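Local coordinates for protein E3 homolog (Yaba-like disease virus, PDB 1SFU) that binds left-handed Z-form nucleic acid through its N-terminal Zalpha domain and probably blocks cellular antiviral responses to double-stranded RNA, at residues C[50-59]-C[66-74]; C[12-20]-C[34-42]. All blocks are in the same frame, centred on the assembly; numbering follows the deposited sequence.

Contact 1: residues C[50-59]-C[66-74]; sequences LYKLQKEDTV and PPKWFKNYN. With nucleotides of chain A.
Tyr-51 and Trp-69 form the aromatic pair of a Zalpha domain, a winged helix-turn-helix fold: Tyr-51 lies on helix 43-55, Trp-69 on wing strand 68-71, and Z-DNA lies against Tyr-51, with Trp-69 behind it. Their interaction is T-shaped. The six-membered ring of Trp-69 points its edge at the face of Tyr-51, with centroids 4.7 Å apart and planes at 86°, so that Trp-69 CH2 sits over the centre of the phenol ring. The opposite face of Tyr-51 receives the base of DG5 of chain A, whose C8 is 3.6 Å from Tyr-51 CE1; the phenol is thus held between indole and guanine. Its hydroxyl gives a hydrogen bond of 2.6 Å from Tyr-51 OH to OP1 of DC4 of chain A, a phosphate oxygen in the ring plane. Nearby, Pro-67 CG and CD pack on the DNA backbone, CD lying 3.4 Å from O3' of DG3 of chain A.

Apolar contacts fix the indole from other sides. Leu-50 CD1 makes a CH-pi contact over the five-membered ring, 3.7 Å from its centroid and almost on the ring normal. Val-59 CG1 lies 3.8 Å from Trp-69 CE3. With CG anti to the carbonyl carbon (chi1 -61°), Trp-69 reaches from its strand to the helix.

Backbone contacts close the far end. A Schellman motif with Asp-57 at positive phi ends the helix, and Val-59 then pairs with Lys-71 as an antiparallel non-hydrogen-bonded pair. Beside it, Asn-72 N donates to Thr-58 O at 2.8 Å, the N-H nearly straight at 163° but the donor above the carbonyl plane.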
loop_
_atom_site.group_PDB
_atom_site.type_symbol
_atom_site.label_atom_id
_atom_site.label_comp_id
_atom_site.label_asym_id
_atom_site.label_seq_id
_atom_site.Cartn_x
_atom_site.Cartn_y
_atom_site.Cartn_z
ATOM N N LEU C 50 -7.965 1.685 -12.349
ATOM C CA LEU C 50 -8.748 0.456 -12.338
ATOM C C LEU C 50 -9.682 0.388 -11.137
ATOM O O LEU C 50 -10.845 0.020 -11.277
ATOM C CB LEU C 50 -7.832 -0.767 -12.346
ATOM C CG LEU C 50 -7.225 -1.158 -13.691
ATOM C CD1 LEU C 50 -6.210 -2.274 -13.485
ATOM C CD2 LEU C 50 -8.323 -1.607 -14.642
ATOM N N TYR C 51 -9.187 0.746 -9.956
ATOM C CA TYR C 51 -10.043 0.703 -8.776
ATOM C C TYR C 51 -11.097 1.806 -8.798
ATOM O O TYR C 51 -12.193 1.619 -8.285
ATOM C CB TYR C 51 -9.207 0.758 -7.490
ATOM C CG TYR C 51 -8.505 -0.555 -7.218
ATOM C CD1 TYR C 51 -7.184 -0.769 -7.615
ATOM C CD2 TYR C 51 -9.189 -1.607 -6.620
ATOM C CE1 TYR C 51 -6.563 -2.016 -7.419
ATOM C CE2 TYR C 51 -8.590 -2.849 -6.421
ATOM C CZ TYR C 51 -7.281 -3.051 -6.820
ATOM O OH TYR C 51 -6.712 -4.294 -6.629
ATOM N N LYS C 52 -10.771 2.945 -9.398
ATOM C CA LYS C 52 -11.735 4.043 -9.507
ATOM C C LYS C 52 -12.820 3.602 -10.494
ATOM O O LYS C 52 -14.010 3.849 -10.297
ATOM C CB LYS C 52 -11.053 5.313 -10.028
ATOM C CG LYS C 52 -10.084 5.980 -9.056
ATOM C CD LYS C 52 -9.275 7.078 -9.765
ATOM C CE LYS C 52 -8.295 7.787 -8.838
ATOM N NZ LYS C 52 -8.988 8.666 -7.855
ATOM N N LEU C 53 -12.395 2.926 -11.552
ATOM C CA LEU C 53 -13.310 2.445 -12.569
ATOM C C LEU C 53 -14.244 1.376 -11.995
ATOM O O LEU C 53 -15.403 1.272 -12.402
ATOM C CB LEU C 53 -12.513 1.884 -13.742
ATOM C CG LEU C 53 -13.249 1.597 -15.046
ATOM C CD1 LEU C 53 -13.868 2.882 -15.605
ATOM C CD2 LEU C 53 -12.255 1.008 -16.041
ATOM N N GLN C 54 -13.751 0.583 -11.045
ATOM C CA GLN C 54 -14.600 -0.446 -10.451
ATOM C C GLN C 54 -15.697 0.231 -9.641
ATOM O O GLN C 54 -16.817 -0.267 -9.561
ATOM C CB GLN C 54 -13.796 -1.394 -9.551
ATOM C CG GLN C 54 -14.664 -2.455 -8.888
ATOM C CD GLN C 54 -13.869 -3.506 -8.146
ATOM O OE1 GLN C 54 -13.018 -3.186 -7.312
ATOM N NE2 GLN C 54 -14.151 -4.775 -8.434
ATOM N N LYS C 55 -15.369 1.372 -9.042
ATOM C CA LYS C 55 -16.347 2.111 -8.258
ATOM C C LYS C 55 -17.481 2.581 -9.159
ATOM O O LYS C 55 -18.611 2.767 -8.703
ATOM C CB LYS C 55 -15.687 3.304 -7.569
ATOM C CG LYS C 55 -14.728 2.889 -6.462
ATOM C CD LYS C 55 -14.158 4.084 -5.715
ATOM C CE LYS C 55 -13.334 3.622 -4.518
ATOM N NZ LYS C 55 -12.754 4.761 -3.749
ATOM N N GLU C 56 -17.187 2.758 -10.442
ATOM C CA GLU C 56 -18.203 3.193 -11.389
ATOM C C GLU C 56 -18.870 2.006 -12.084
ATOM O O GLU C 56 -19.667 2.182 -13.005
ATOM C CB GLU C 56 -17.591 4.138 -12.425
ATOM C CG GLU C 56 -16.960 5.370 -11.812
ATOM C CD GLU C 56 -16.451 6.343 -12.852
ATOM O OE1 GLU C 56 -15.890 7.386 -12.463
ATOM O OE2 GLU C 56 -16.616 6.069 -14.059
ATOM N N ASP C 57 -18.533 0.798 -11.633
ATOM C CA ASP C 57 -19.105 -0.431 -12.170
ATOM C C ASP C 57 -18.779 -0.783 -13.619
ATOM O O ASP C 57 -19.433 -1.645 -14.210
ATOM C CB ASP C 57 -20.621 -0.407 -11.998
ATOM C CG ASP C 57 -21.032 -0.202 -10.557
ATOM O OD1 ASP C 57 -20.494 -0.914 -9.680
ATOM O OD2 ASP C 57 -21.893 0.663 -10.304
ATOM N N THR C 58 -17.776 -0.135 -14.195
ATOM C CA THR C 58 -17.398 -0.425 -15.574
ATOM C C THR C 58 -16.552 -1.697 -15.625
ATOM O O THR C 58 -16.580 -2.440 -16.606
ATOM C CB THR C 58 -16.587 0.734 -16.179
ATOM O OG1 THR C 58 -17.367 1.931 -16.122
ATOM C CG2 THR C 58 -16.216 0.437 -17.622
ATOM N N VAL C 59 -15.806 -1.944 -14.554
ATOM C CA VAL C 59 -14.944 -3.117 -14.479
ATOM C C VAL C 59 -15.158 -3.844 -13.152
ATOM O O VAL C 59 -15.621 -3.253 -12.179
ATOM C CB VAL C 59 -13.453 -2.703 -14.598
ATOM C CG1 VAL C 59 -13.031 -1.931 -13.347
ATOM C CG2 VAL C 59 -12.575 -3.930 -14.805
ATOM N N PRO C 66 -1.928 -12.073 -9.708
ATOM C CA PRO C 66 -2.516 -10.806 -9.253
ATOM C C PRO C 66 -4.003 -10.680 -9.607
ATOM O O PRO C 66 -4.582 -11.562 -10.242
ATOM C CB PRO C 66 -1.667 -9.767 -9.976
ATOM C CG PRO C 66 -1.486 -10.401 -11.307
ATOM C CD PRO C 66 -1.161 -11.862 -10.951
ATOM N N PRO C 67 -4.642 -9.575 -9.199
ATOM C CA PRO C 67 -6.066 -9.421 -9.517
ATOM C C PRO C 67 -6.350 -9.409 -11.016
ATOM O O PRO C 67 -5.573 -8.873 -11.804
ATOM C CB PRO C 67 -6.426 -8.092 -8.861
ATOM C CG PRO C 67 -5.481 -8.047 -7.664
ATOM C CD PRO C 67 -4.186 -8.521 -8.274
ATOM N N LYS C 68 -7.467 -10.017 -11.399
ATOM C CA LYS C 68 -7.891 -10.056 -12.793
ATOM C C LYS C 68 -9.021 -9.043 -12.941
ATOM O O LYS C 68 -9.855 -8.896 -12.048
ATOM C CB LYS C 68 -8.368 -11.464 -13.158
ATOM C CG LYS C 68 -7.241 -12.490 -13.124
ATOM C CD LYS C 68 -7.744 -13.933 -13.180
ATOM C CE LYS C 68 -6.571 -14.909 -13.072
ATOM N NZ LYS C 68 -6.966 -16.321 -12.805
ATOM N N TRP C 69 -9.040 -8.334 -14.059
ATOM C CA TRP C 69 -10.056 -7.322 -14.285
ATOM C C TRP C 69 -10.955 -7.644 -15.477
ATOM O O TRP C 69 -10.473 -7.826 -16.605
ATOM C CB TRP C 69 -9.375 -5.962 -14.467
ATOM C CG TRP C 69 -8.583 -5.551 -13.256
ATOM C CD1 TRP C 69 -7.325 -5.962 -12.919
ATOM C CD2 TRP C 69 -9.023 -4.693 -12.195
ATOM N NE1 TRP C 69 -6.953 -5.412 -11.710
ATOM C CE2 TRP C 69 -7.978 -4.630 -11.245
ATOM C CE3 TRP C 69 -10.199 -3.970 -11.954
ATOM C CZ2 TRP C 69 -8.075 -3.874 -10.069
ATOM C CZ3 TRP C 69 -10.297 -3.214 -10.784
ATOM C CH2 TRP C 69 -9.241 -3.175 -9.858
ATOM N N PHE C 70 -12.258 -7.718 -15.201
ATOM C CA PHE C 70 -13.282 -8.025 -16.204
ATOM C C PHE C 70 -14.156 -6.813 -16.518
ATOM O O PHE C 70 -14.410 -5.972 -15.650
ATOM C CB PHE C 70 -14.235 -9.125 -15.708
ATOM C CG PHE C 70 -13.581 -10.443 -15.439
ATOM C CD1 PHE C 70 -12.768 -10.623 -14.322
ATOM C CD2 PHE C 70 -13.802 -11.526 -16.290
ATOM C CE1 PHE C 70 -12.184 -11.862 -14.054
ATOM C CE2 PHE C 70 -13.220 -12.772 -16.029
ATOM C CZ PHE C 70 -12.411 -12.936 -14.908
ATOM N N LYS C 71 -14.629 -6.737 -17.757
ATOM C CA LYS C 71 -15.526 -5.661 -18.154
ATOM C C LYS C 71 -16.873 -6.029 -17.530
ATOM O O LYS C 71 -17.226 -7.201 -17.488
ATOM C CB LYS C 71 -15.666 -5.614 -19.677
ATOM C CG LYS C 71 -16.718 -4.629 -20.162
ATOM C CD LYS C 71 -16.818 -4.591 -21.686
ATOM C CE LYS C 71 -17.218 -5.942 -22.259
ATOM N NZ LYS C 71 -17.385 -5.889 -23.738
ATOM N N ASN C 72 -17.613 -5.046 -17.031
ATOM C CA ASN C 72 -18.918 -5.327 -16.432
ATOM C C ASN C 72 -19.748 -6.039 -17.502
ATOM O O ASN C 72 -19.908 -5.512 -18.599
ATOM C CB ASN C 72 -19.601 -4.017 -16.028
ATOM C CG ASN C 72 -20.824 -4.238 -15.157
ATOM O OD1 ASN C 72 -20.827 -3.903 -13.970
ATOM N ND2 ASN C 72 -21.868 -4.811 -15.741
ATOM N N TYR C 73 -20.268 -7.228 -17.196
ATOM C CA TYR C 73 -21.045 -7.973 -18.185
ATOM C C TYR C 73 -22.328 -7.291 -18.664
ATOM O O TYR C 73 -22.900 -7.697 -19.676
ATOM C CB TYR C 73 -21.360 -9.394 -17.692
ATOM C CG TYR C 73 -22.025 -9.488 -16.342
ATOM C CD1 TYR C 73 -23.272 -8.919 -16.108
ATOM C CD2 TYR C 73 -21.405 -10.163 -15.291
ATOM C CE1 TYR C 73 -23.883 -9.017 -14.861
ATOM C CE2 TYR C 73 -22.003 -10.269 -14.046
ATOM C CZ TYR C 73 -23.238 -9.693 -13.832
ATOM O OH TYR C 73 -23.815 -9.779 -12.584
ATOM N N ASN C 74 -22.779 -6.265 -17.947
ATOM C CA ASN C 74 -23.975 -5.537 -18.357
ATOM C C ASN C 74 -23.640 -4.745 -19.618
ATOM O O ASN C 74 -24.529 -4.231 -20.295
ATOM C CB ASN C 74 -24.441 -4.581 -17.256
ATOM C CG ASN C 74 -24.951 -5.311 -16.022
ATOM O OD1 ASN C 74 -25.699 -6.285 -16.128
ATOM N ND2 ASN C 74 -24.558 -4.835 -14.846
ATOM P P DG A 5 -0.191 0.144 -6.652
ATOM O OP1 DG A 5 -0.124 -0.815 -7.777
ATOM O OP2 DG A 5 0.821 1.228 -6.541
ATOM O "O5'" DG A 5 -1.633 0.814 -6.683
ATOM C "C5'" DG A 5 -2.026 1.697 -5.639
ATOM C "C4'" DG A 5 -3.474 2.101 -5.800
ATOM O "O4'" DG A 5 -4.300 0.917 -5.770
ATOM C "C3'" DG A 5 -3.976 2.987 -4.669
ATOM O "O3'" DG A 5 -4.007 4.339 -5.133
ATOM C "C2'" DG A 5 -5.435 2.582 -4.527
ATOM C "C1'" DG A 5 -5.507 1.164 -5.073
ATOM N N9 DG A 5 -5.658 0.108 -4.074
ATOM C C8 DG A 5 -6.629 -0.863 -4.058
ATOM N N7 DG A 5 -6.490 -1.711 -3.074
ATOM C C5 DG A 5 -5.366 -1.269 -2.390
ATOM C C6 DG A 5 -4.725 -1.805 -1.240
ATOM O O6 DG A 5 -5.030 -2.818 -0.590
ATOM N N1 DG A 5 -3.618 -1.044 -0.869
ATOM C C2 DG A 5 -3.176 0.078 -1.529
ATOM N N2 DG A 5 -2.080 0.665 -1.016
ATOM N N3 DG A 5 -3.760 0.582 -2.610
ATOM C C4 DG A 5 -4.844 -0.138 -2.981
ATOM P P DC A 4 -3.015 -4.891 -6.534
ATOM O OP1 DC A 4 -4.249 -4.641 -7.326
ATOM O OP2 DC A 4 -1.696 -4.771 -7.186
ATOM O "O5'" DC A 4 -3.009 -3.978 -5.229
ATOM C "C5'" DC A 4 -3.370 -2.605 -5.284
ATOM C "C4'" DC A 4 -2.296 -1.757 -4.640
ATOM O "O4'" DC A 4 -2.189 -2.075 -3.228
ATOM C "C3'" DC A 4 -0.895 -1.945 -5.227
ATOM O "O3'" DC A 4 -0.208 -0.687 -5.283
ATOM C "C2'" DC A 4 -0.202 -2.826 -4.205
ATOM C "C1'" DC A 4 -0.826 -2.341 -2.910
ATOM N N1 DC A 4 -0.792 -3.340 -1.833
ATOM C C2 DC A 4 0.184 -3.224 -0.850
ATOM O O2 DC A 4 0.980 -2.282 -0.918
ATOM N N3 DC A 4 0.240 -4.142 0.148
ATOM C C4 DC A 4 -0.638 -5.147 0.177
ATOM N N4 DC A 4 -0.546 -6.042 1.180
ATOM C C5 DC A 4 -1.652 -5.288 -0.816
ATOM C C6 DC A 4 -1.692 -4.369 -1.795
ATOM P P DG A 3 1.941 -8.722 -7.790
ATOM O OP1 DG A 3 2.210 -10.035 -8.427
ATOM O OP2 DG A 3 2.018 -7.480 -8.587
ATOM O "O5'" DG A 3 0.520 -8.833 -7.080
ATOM C "C5'" DG A 3 -0.121 -7.669 -6.576
ATOM C "C4'" DG A 3 -1.414 -8.035 -5.889
ATOM O "O4'" DG A 3 -1.149 -9.049 -4.903
ATOM C "C3'" DG A 3 -2.034 -6.872 -5.132
ATOM O "O3'" DG A 3 -3.110 -6.375 -5.934
ATOM C "C2'" DG A 3 -2.686 -7.534 -3.929
ATOM C "C1'" DG A 3 -1.938 -8.849 -3.746
ATOM N N9 DG A 3 -1.047 -8.941 -2.589
ATOM C C8 DG A 3 -1.103 -9.888 -1.594
ATOM N N7 DG A 3 -0.163 -9.750 -0.699
ATOM C C5 DG A 3 0.559 -8.643 -1.124
ATOM C C6 DG A 3 1.701 -8.026 -0.554
ATOM O O6 DG A 3 2.315 -8.350 0.470
ATOM N N1 DG A 3 2.120 -6.929 -1.303
ATOM C C2 DG A 3 1.515 -6.486 -2.451
ATOM N N2 DG A 3 2.066 -5.405 -3.025
ATOM N N3 DG A 3 0.445 -7.058 -2.998
ATOM C C4 DG A 3 0.024 -8.123 -2.284
#

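Contact 2: residues C[12-20]-C[34-42]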
loop_
_atom_site.group_PDB
_atom_site.type_symbol
_atom_site.label_atom_id
_atom_site.label_comp_id
_atom_site.label_asym_id
_atom_site.label_seq_id
_atom_site.Cartn_x
_atom_site.Cartn_y
_atom_site.Cartn_z
ATOM N N GLU C 12 -6.711 11.445 -18.356
ATOM C CA GLU C 12 -6.380 10.858 -19.642
ATOM C C GLU C 12 -5.987 9.396 -19.463
ATOM O O GLU C 12 -6.166 8.575 -20.363
ATOM C CB GLU C 12 -5.255 11.652 -20.307
ATOM C CG GLU C 12 -5.020 11.285 -21.762
ATOM C CD GLU C 12 -4.019 10.164 -21.924
ATOM O OE1 GLU C 12 -3.882 9.648 -23.055
ATOM O OE2 GLU C 12 -3.360 9.810 -20.921
ATOM N N ILE C 13 -5.456 9.076 -18.289
ATOM C CA ILE C 13 -5.053 7.707 -17.987
ATOM C C ILE C 13 -6.346 6.933 -17.767
ATOM O O ILE C 13 -6.544 5.849 -18.317
ATOM C CB ILE C 13 -4.209 7.647 -16.704
ATOM C CG1 ILE C 13 -3.229 8.825 -16.673
ATOM C CG2 ILE C 13 -3.457 6.324 -16.650
ATOM C CD1 ILE C 13 -2.519 9.004 -15.342
ATOM N N PHE C 14 -7.223 7.514 -16.957
ATOM C CA PHE C 14 -8.518 6.922 -16.666
ATOM C C PHE C 14 -9.219 6.598 -17.987
ATOM O O PHE C 14 -9.727 5.497 -18.179
ATOM C CB PHE C 14 -9.361 7.913 -15.863
ATOM C CG PHE C 14 -10.748 7.428 -15.557
ATOM C CD1 PHE C 14 -10.994 6.620 -14.449
ATOM C CD2 PHE C 14 -11.817 7.777 -16.383
ATOM C CE1 PHE C 14 -12.285 6.167 -14.167
ATOM C CE2 PHE C 14 -13.103 7.330 -16.110
ATOM C CZ PHE C 14 -13.337 6.523 -14.998
ATOM N N SER C 15 -9.239 7.566 -18.900
ATOM C CA SER C 15 -9.881 7.375 -20.196
ATOM C C SER C 15 -9.215 6.268 -21.014
ATOM O O SER C 15 -9.893 5.475 -21.663
ATOM C CB SER C 15 -9.872 8.689 -20.988
ATOM O OG SER C 15 -10.530 9.719 -20.263
ATOM N N LEU C 16 -7.887 6.213 -20.992
ATOM C CA LEU C 16 -7.186 5.180 -21.746
ATOM C C LEU C 16 -7.516 3.796 -21.191
ATOM O O LEU C 16 -7.731 2.851 -21.948
ATOM C CB LEU C 16 -5.672 5.397 -21.684
ATOM C CG LEU C 16 -5.096 6.627 -22.384
ATOM C CD1 LEU C 16 -3.632 6.795 -21.993
ATOM C CD2 LEU C 16 -5.249 6.472 -23.893
ATOM N N VAL C 17 -7.555 3.680 -19.867
ATOM C CA VAL C 17 -7.850 2.393 -19.246
ATOM C C VAL C 17 -9.292 1.958 -19.502
ATOM O O VAL C 17 -9.555 0.790 -19.800
ATOM C CB VAL C 17 -7.605 2.433 -17.716
ATOM C CG1 VAL C 17 -7.890 1.068 -17.107
ATOM C CG2 VAL C 17 -6.180 2.848 -17.432
ATOM N N LYS C 18 -10.228 2.893 -19.374
ATOM C CA LYS C 18 -11.632 2.564 -19.594
ATOM C C LYS C 18 -11.839 2.061 -21.020
ATOM O O LYS C 18 -12.520 1.056 -21.250
ATOM C CB LYS C 18 -12.515 3.785 -19.324
ATOM C CG LYS C 18 -14.012 3.522 -19.496
ATOM C CD LYS C 18 -14.830 4.706 -18.993
ATOM C CE LYS C 18 -16.315 4.530 -19.279
ATOM N NZ LYS C 18 -17.104 5.701 -18.774
ATOM N N LYS C 19 -11.231 2.751 -21.977
ATOM C CA LYS C 19 -11.353 2.362 -23.374
ATOM C C LYS C 19 -10.823 0.942 -23.561
ATOM O O LYS C 19 -11.424 0.142 -24.269
ATOM C CB LYS C 19 -10.577 3.339 -24.257
ATOM C CG LYS C 19 -11.029 3.360 -25.704
ATOM C CD LYS C 19 -10.428 4.546 -26.456
ATOM C CE LYS C 19 -11.086 4.723 -27.818
ATOM N NZ LYS C 19 -12.555 4.969 -27.680
ATOM N N GLU C 20 -9.709 0.622 -22.908
ATOM C CA GLU C 20 -9.121 -0.708 -23.024
ATOM C C GLU C 20 -10.011 -1.811 -22.461
ATOM O O GLU C 20 -10.212 -2.840 -23.106
ATOM C CB GLU C 20 -7.764 -0.763 -22.316
ATOM C CG GLU C 20 -6.661 0.021 -22.998
ATOM C CD GLU C 20 -6.333 -0.514 -24.378
ATOM O OE1 GLU C 20 -5.863 -1.670 -24.482
ATOM O OE2 GLU C 20 -6.552 0.227 -25.359
ATOM N N SER C 34 -0.416 -6.202 -17.565
ATOM C CA SER C 34 -0.631 -6.235 -19.006
ATOM C C SER C 34 -0.997 -4.845 -19.518
ATOM O O SER C 34 -0.427 -4.363 -20.503
ATOM C CB SER C 34 -1.746 -7.214 -19.360
ATOM O OG SER C 34 -1.986 -7.198 -20.755
ATOM N N LEU C 35 -1.945 -4.201 -18.845
ATOM C CA LEU C 35 -2.374 -2.868 -19.237
ATOM C C LEU C 35 -1.214 -1.887 -19.173
ATOM O O LEU C 35 -1.024 -1.076 -20.081
ATOM C CB LEU C 35 -3.511 -2.391 -18.333
ATOM C CG LEU C 35 -4.860 -3.066 -18.576
ATOM C CD1 LEU C 35 -5.864 -2.592 -17.530
ATOM C CD2 LEU C 35 -5.353 -2.727 -19.978
ATOM N N SER C 36 -0.443 -1.955 -18.095
ATOM C CA SER C 36 0.707 -1.075 -17.934
ATOM C C SER C 36 1.658 -1.264 -19.107
ATOM O O SER C 36 2.265 -0.312 -19.595
ATOM C CB SER C 36 1.453 -1.403 -16.640
ATOM O OG SER C 36 2.746 -0.822 -16.649
ATOM N N ASN C 37 1.773 -2.509 -19.552
ATOM C CA ASN C 37 2.651 -2.864 -20.653
ATOM C C ASN C 37 2.198 -2.275 -21.992
ATOM O O ASN C 37 3.026 -1.824 -22.787
ATOM C CB ASN C 37 2.745 -4.388 -20.740
ATOM C CG ASN C 37 3.747 -4.857 -21.768
ATOM O OD1 ASN C 37 4.778 -4.228 -21.983
ATOM N ND2 ASN C 37 3.460 -5.985 -22.393
ATOM N N ARG C 38 0.890 -2.265 -22.233
ATOM C CA ARG C 38 0.352 -1.736 -23.484
ATOM C C ARG C 38 0.347 -0.215 -23.521
ATOM O O ARG C 38 0.910 0.396 -24.427
ATOM C CB ARG C 38 -1.076 -2.235 -23.716
ATOM C CG ARG C 38 -1.226 -3.744 -23.807
ATOM C CD ARG C 38 -2.620 -4.106 -24.314
ATOM N NE ARG C 38 -3.021 -5.468 -23.956
ATOM C CZ ARG C 38 -2.366 -6.571 -24.312
ATOM N NH1 ARG C 38 -1.261 -6.490 -25.043
ATOM N NH2 ARG C 38 -2.820 -7.760 -23.935
ATOM N N LEU C 39 -0.296 0.390 -22.533
ATOM C CA LEU C 39 -0.395 1.841 -22.467
ATOM C C LEU C 39 0.921 2.503 -22.074
ATOM O O LEU C 39 0.989 3.723 -21.940
ATOM C CB LEU C 39 -1.499 2.242 -21.482
ATOM C CG LEU C 39 -2.929 1.791 -21.809
ATOM C CD1 LEU C 39 -3.020 0.282 -21.790
ATOM C CD2 LEU C 39 -3.889 2.373 -20.789
ATOM N N LYS C 40 1.965 1.697 -21.898
ATOM C CA LYS C 40 3.280 2.208 -21.510
ATOM C C LYS C 40 3.152 3.178 -20.345
ATOM O O LYS C 40 3.702 4.279 -20.371
ATOM C CB LYS C 40 3.948 2.911 -22.693
ATOM C CG LYS C 40 4.280 1.988 -23.848
ATOM C CD LYS C 40 5.374 1.006 -23.469
ATOM C CE LYS C 40 5.646 0.018 -24.592
ATOM N NZ LYS C 40 4.463 -0.848 -24.844
ATOM N N ILE C 41 2.413 2.761 -19.325
ATOM C CA ILE C 41 2.195 3.582 -18.141
ATOM C C ILE C 41 2.558 2.781 -16.896
ATOM O O ILE C 41 2.481 1.553 -16.899
ATOM C CB ILE C 41 0.717 4.029 -18.053
ATOM C CG1 ILE C 41 0.383 4.929 -19.248
ATOM C CG2 ILE C 41 0.459 4.751 -16.738
ATOM C CD1 ILE C 41 -1.062 5.393 -19.292
ATOM N N ASN C 42 2.965 3.473 -15.836
ATOM C CA ASN C 42 3.332 2.804 -14.592
ATOM C C ASN C 42 2.160 1.992 -14.050
ATOM O O ASN C 42 1.017 2.452 -14.057
ATOM C CB ASN C 42 3.781 3.833 -13.550
ATOM C CG ASN C 42 5.084 4.513 -13.930
ATOM O OD1 ASN C 42 5.536 5.443 -13.258
ATOM N ND2 ASN C 42 5.701 4.045 -15.015
#
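The first helix of the winged helix-turn-helix Zalpha domain packs across the first helix of its helix-turn-helix motif, the axes of helix 12-20 and helix 34-38 standing 11.3 Å apart at closest approach with their directions at 114°, and the chain after the second of these helices adding Leu-39 and Ile-41 to the interface. The contact is mainly apolar, and branch ends do most of the touching.

Leu-39 sends its two methyls to different partners. CD2 comes within 3.6 Å of Leu-16 CB and also touches Val-17 CG2, whereas CD1 lies 3.8 Å from Glu-20 CG, the two side chains running past one another in opposite directions. The bend of Glu-20 at chi2 (-63°) turns its carboxylate out of line with the CB-CG part that packs on Leu-39 and Leu-35. No salt bridge results with Arg-38: Glu-20 OE1 stays 4.8 Å from Arg-38 NE.

At the other end, Lys-40 takes positive phi as the chain leaves the helix, and Ile-41 turns back toward helix 12-20. Its CD1 reaches both Leu-16 CD1, at 4.0 Å, and Ile-13 CG2, at 3.7 Å.

How the contacts relate
From the N terminus, helix 11-22 comes first; strand 29-30 follows, and helix 32-38 then folds back so that contact 2 closes a loop of 13 residues. Contact 1 begins only later, on helix 43-55, and closes a shorter loop of six residues that includes most of strand 59-62. The two are therefore in series, neither nested nor crossed, with centres 13 Å apart on opposite sides of the chain's centre. Helix 43-55 joins them: Leu-50 CD2 lies 3.7 Å from Val-17 CG1 and 3.9 Å from Leu-35 CD1, while Leu-53 packs on Phe-14. Contact 2 unites the first two helices, and contact 1 ties the third to the beta wing.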